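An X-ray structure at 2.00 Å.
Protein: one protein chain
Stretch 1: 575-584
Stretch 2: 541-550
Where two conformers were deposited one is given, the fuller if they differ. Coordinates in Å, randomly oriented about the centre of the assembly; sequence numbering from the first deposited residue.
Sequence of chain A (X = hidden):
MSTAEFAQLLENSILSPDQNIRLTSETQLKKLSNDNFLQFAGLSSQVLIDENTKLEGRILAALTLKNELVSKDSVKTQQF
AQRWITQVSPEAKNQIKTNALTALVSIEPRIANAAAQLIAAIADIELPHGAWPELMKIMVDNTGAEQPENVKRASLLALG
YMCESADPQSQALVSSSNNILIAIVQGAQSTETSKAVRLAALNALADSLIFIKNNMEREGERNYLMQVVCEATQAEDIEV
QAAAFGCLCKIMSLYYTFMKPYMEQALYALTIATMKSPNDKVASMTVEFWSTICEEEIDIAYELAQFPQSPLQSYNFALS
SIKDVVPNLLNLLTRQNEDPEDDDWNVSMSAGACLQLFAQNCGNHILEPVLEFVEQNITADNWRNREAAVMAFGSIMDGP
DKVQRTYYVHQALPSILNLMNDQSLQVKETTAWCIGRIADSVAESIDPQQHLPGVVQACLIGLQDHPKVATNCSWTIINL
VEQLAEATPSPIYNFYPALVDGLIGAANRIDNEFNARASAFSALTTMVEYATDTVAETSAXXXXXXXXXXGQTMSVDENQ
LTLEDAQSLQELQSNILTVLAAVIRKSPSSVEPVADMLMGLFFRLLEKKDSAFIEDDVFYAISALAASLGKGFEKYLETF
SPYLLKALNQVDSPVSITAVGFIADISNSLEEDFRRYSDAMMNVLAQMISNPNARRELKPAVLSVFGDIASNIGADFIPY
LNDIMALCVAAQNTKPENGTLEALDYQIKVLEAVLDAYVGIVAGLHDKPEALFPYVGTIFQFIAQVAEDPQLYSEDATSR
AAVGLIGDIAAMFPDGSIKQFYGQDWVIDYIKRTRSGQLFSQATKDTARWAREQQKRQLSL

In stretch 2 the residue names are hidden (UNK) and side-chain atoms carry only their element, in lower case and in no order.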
# COMPACT_ATOMS: atom_id res chain seq x y z
N ASN A 575 11.72 19.15 -8.68
CA ASN A 575 11.58 18.60 -10.03
C ASN A 575 12.88 18.76 -10.82
O ASN A 575 13.37 17.81 -11.46
CB ASN A 575 10.44 19.29 -10.78
CG ASN A 575 9.09 19.17 -10.08
OD1 ASN A 575 8.20 19.98 -10.31
ND2 ASN A 575 8.94 18.16 -9.23
N ILE A 576 13.44 19.97 -10.77
CA ILE A 576 14.68 20.25 -11.49
C ILE A 576 15.80 19.35 -11.00
O ILE A 576 16.54 18.76 -11.80
CB ILE A 576 15.06 21.74 -11.34
CG1 ILE A 576 14.03 22.63 -12.05
CG2 ILE A 576 16.46 22.01 -11.89
CD1 ILE A 576 14.13 24.09 -11.66
N LEU A 577 15.96 19.25 -9.69
CA LEU A 577 17.07 18.48 -9.14
C LEU A 577 16.93 16.99 -9.47
O LEU A 577 17.93 16.31 -9.71
CB LEU A 577 17.18 18.71 -7.63
CG LEU A 577 17.66 20.12 -7.24
CD1 LEU A 577 17.35 20.43 -5.79
CD2 LEU A 577 19.14 20.30 -7.51
N THR A 578 15.70 16.48 -9.50
CA THR A 578 15.49 15.08 -9.89
C THR A 578 15.96 14.84 -11.32
O THR A 578 16.74 13.92 -11.59
CB THR A 578 14.02 14.72 -9.71
OG1 THR A 578 13.64 14.93 -8.34
CG2 THR A 578 13.74 13.26 -10.09
N VAL A 579 15.52 15.69 -12.25
CA VAL A 579 15.98 15.53 -13.63
C VAL A 579 17.49 15.68 -13.71
O VAL A 579 18.16 14.96 -14.45
CB VAL A 579 15.27 16.52 -14.58
CG1 VAL A 579 15.73 16.29 -16.02
CG2 VAL A 579 13.77 16.37 -14.48
N LEU A 580 18.04 16.65 -12.97
CA LEU A 580 19.48 16.90 -13.02
C LEU A 580 20.26 15.69 -12.52
O LEU A 580 21.29 15.33 -13.10
CB LEU A 580 19.81 18.14 -12.18
CG LEU A 580 21.29 18.54 -12.04
CD1 LEU A 580 21.92 18.79 -13.40
CD2 LEU A 580 21.41 19.77 -11.16
N ALA A 581 19.79 15.05 -11.46
CA ALA A 581 20.44 13.83 -11.00
C ALA A 581 20.42 12.77 -12.08
O ALA A 581 21.43 12.09 -12.32
CB ALA A 581 19.76 13.32 -9.72
N ALA A 582 19.28 12.61 -12.77
CA ALA A 582 19.23 11.63 -13.86
C ALA A 582 20.21 11.99 -14.98
O ALA A 582 20.87 11.11 -15.55
CB ALA A 582 17.81 11.51 -14.41
N VAL A 583 20.30 13.28 -15.32
CA VAL A 583 21.23 13.72 -16.36
C VAL A 583 22.66 13.39 -15.97
O VAL A 583 23.44 12.85 -16.76
CB VAL A 583 21.05 15.23 -16.62
CG1 VAL A 583 22.20 15.79 -17.47
CG2 VAL A 583 19.72 15.50 -17.32
N ILE A 584 23.03 13.70 -14.73
CA ILE A 584 24.40 13.48 -14.27
C ILE A 584 24.74 11.99 -14.33
O ILE A 584 25.80 11.60 -14.82
CB ILE A 584 24.58 14.03 -12.85
CG1 ILE A 584 24.53 15.56 -12.88
CG2 ILE A 584 25.90 13.53 -12.21
CD1 ILE A 584 24.30 16.20 -11.52
N UNK A 541 20.41 18.86 -24.79
CA UNK A 541 19.43 19.93 -24.63
C UNK A 541 18.80 19.88 -23.25
O UNK A 541 18.57 20.92 -22.63
o UNK A 541 18.92 20.14 -26.99
c UNK A 541 18.36 19.85 -25.72
N UNK A 542 18.51 18.67 -22.75
CA UNK A 542 17.91 18.57 -21.42
C UNK A 542 18.89 19.06 -20.37
O UNK A 542 18.55 19.86 -19.49
c UNK A 542 17.46 17.12 -21.14
c UNK A 542 16.91 16.99 -19.72
c UNK A 542 16.38 16.69 -22.14
c UNK A 542 16.05 15.20 -22.09
N UNK A 543 20.15 18.63 -20.48
CA UNK A 543 21.14 18.99 -19.48
C UNK A 543 21.25 20.51 -19.37
O UNK A 543 21.02 21.09 -18.30
o UNK A 543 23.50 18.80 -18.96
c UNK A 543 22.48 18.36 -19.84
N UNK A 544 21.53 21.15 -20.51
CA UNK A 544 21.58 22.61 -20.57
C UNK A 544 20.34 23.23 -19.94
O UNK A 544 20.43 24.18 -19.16
c UNK A 544 21.65 24.58 -22.16
o UNK A 544 22.96 22.60 -22.56
c UNK A 544 21.71 23.06 -22.03
N UNK A 545 19.16 22.68 -20.27
CA UNK A 545 17.93 23.29 -19.79
C UNK A 545 17.85 23.23 -18.27
O UNK A 545 17.50 24.22 -17.62
c UNK A 545 13.07 23.36 -18.28
c UNK A 545 16.71 22.60 -20.42
c UNK A 545 14.80 24.10 -19.77
c UNK A 545 13.69 22.14 -18.18
c UNK A 545 14.86 21.90 -18.87
c UNK A 545 15.43 22.87 -19.67
c UNK A 545 13.62 24.35 -19.07
N UNK A 546 18.17 22.08 -17.67
CA UNK A 546 17.90 21.94 -16.25
C UNK A 546 18.90 22.75 -15.44
O UNK A 546 18.53 23.47 -14.51
c UNK A 546 19.16 19.74 -16.15
c UNK A 546 17.85 20.46 -15.83
c UNK A 546 16.65 19.76 -16.49
N UNK A 547 20.18 22.68 -15.81
CA UNK A 547 21.19 23.48 -15.12
C UNK A 547 20.81 24.96 -15.16
O UNK A 547 20.62 25.59 -14.11
s UNK A 547 24.71 21.36 -16.03
c UNK A 547 22.57 23.22 -15.75
c UNK A 547 23.05 21.79 -15.48
c UNK A 547 24.66 21.77 -17.77
N UNK A 548 20.65 25.51 -16.36
CA UNK A 548 20.18 26.89 -16.48
C UNK A 548 18.92 27.11 -15.64
O UNK A 548 18.81 28.10 -14.91
o UNK A 548 21.12 27.64 -19.97
c UNK A 548 19.91 27.22 -17.95
o UNK A 548 22.19 26.60 -18.36
c UNK A 548 21.16 27.15 -18.82
N UNK A 549 17.97 26.18 -15.72
CA UNK A 549 16.71 26.37 -15.02
C UNK A 549 16.94 26.43 -13.52
O UNK A 549 16.33 27.26 -12.82
c UNK A 549 12.27 26.94 -15.23
c UNK A 549 15.73 25.25 -15.36
n UNK A 549 11.60 27.99 -16.05
c UNK A 549 13.65 26.60 -15.75
c UNK A 549 14.30 25.51 -14.90
N UNK A 550 17.81 25.57 -13.00
CA UNK A 550 18.12 25.66 -11.58
C UNK A 550 18.61 27.06 -11.24
O UNK A 550 18.11 27.70 -10.31
c UNK A 550 19.52 24.46 -9.72
c UNK A 550 18.29 24.16 -8.89
c UNK A 550 19.16 24.59 -11.20
c UNK A 550 20.59 23.38 -9.53

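Position 541 has one side-chain carbon followed by one oxygen. Nothing on stretch 1 is within reach. A carbon bearing a lone hydroxyl is Ser-541.

Position 542 has four carbons, forked at the first, with one arm two carbons long. The short arm lies 3.9 Å from CG1 of Val-579 and 4.0 Å from CG2 of Val-583. A fork at CB with unequal arms is Ile-542, and the touching atom is CG2.

Position 543 again has one carbon and then one oxygen. Its CB sits 3.5 Å from CG1 of Val-583, and its CA-to-CB bond points sideways. This is Ser-543. CA of Ser-543 is 6.1 Å from CA of Val-583.

Position 544 has one carbon carrying an oxygen and a second carbon. It is exposed and touches nothing on stretch 1. The branched hydroxyl identifies Thr-544. Its OG1 is hydrogen-bonded to a residue just outside the stretches.

Position 545 has one carbon and then a ring of six carbons. With no oxygen on the ring, this is Phe-545. The ring makes no contact with stretch 1.

Position 546 has three carbons, one carrying the other two. One branch is 3.6 Å from CG1 of Val-579; the other is 4.0 Å from CD1 of Leu-580. The equal fork at CB is Val-546. CG1 makes the first contact and CG2 the second. Its backbone O is 3.6 Å from CG2 of Ile-576, and the two CA atoms are 6.0 Å apart.

Position 547 has two carbons, a sulfur and a last carbon, unbranched. The second carbon is 3.8 Å from CD1 of Leu-580. The thioether is Met-547. Its CA-to-CB bond points away from stretch 1, yet CG still touches Leu-580.

Position 548 has two carbons, the second carrying two oxygens. It is exposed and out of reach. The short carboxylate is Asp-548, deposited in two conformers.

Position 549 has four carbons in a row ending in nitrogen. The second carbon is 3.5 Å from CD1 of Ile-576. This is Lys-549. Its CA-to-CB bond points toward stretch 1, but the end leads away, and NZ is hydrogen-bonded to a residue just outside the stretches.

Position 550 has four carbons, forked at the second. Its CB is 3.8 Å from CG2 of Ile-576. One terminal carbon is 4.0 Å from CD2 of Leu-577 and 4.0 Å from CD2 of Leu-580. The fork at CG is Leu-550, and that terminal carbon is CD2.

The two helices run roughly antiparallel, at 141°, with axes 9.4 Å apart at closest approach. No hydrogen bond joins them; each backbone bonds within its own helix. The contact is therefore apolar packing, burying 494 Å² in total. Val-546 is central, meeting Ile-576, Val-579, Leu-580 and Val-583. Leu-550 packs toward the Ile-576 end and Ile-542 toward the Val-583 end, as the opposed directions require.

Stretch 2 (541-550) SISTFVMDKL
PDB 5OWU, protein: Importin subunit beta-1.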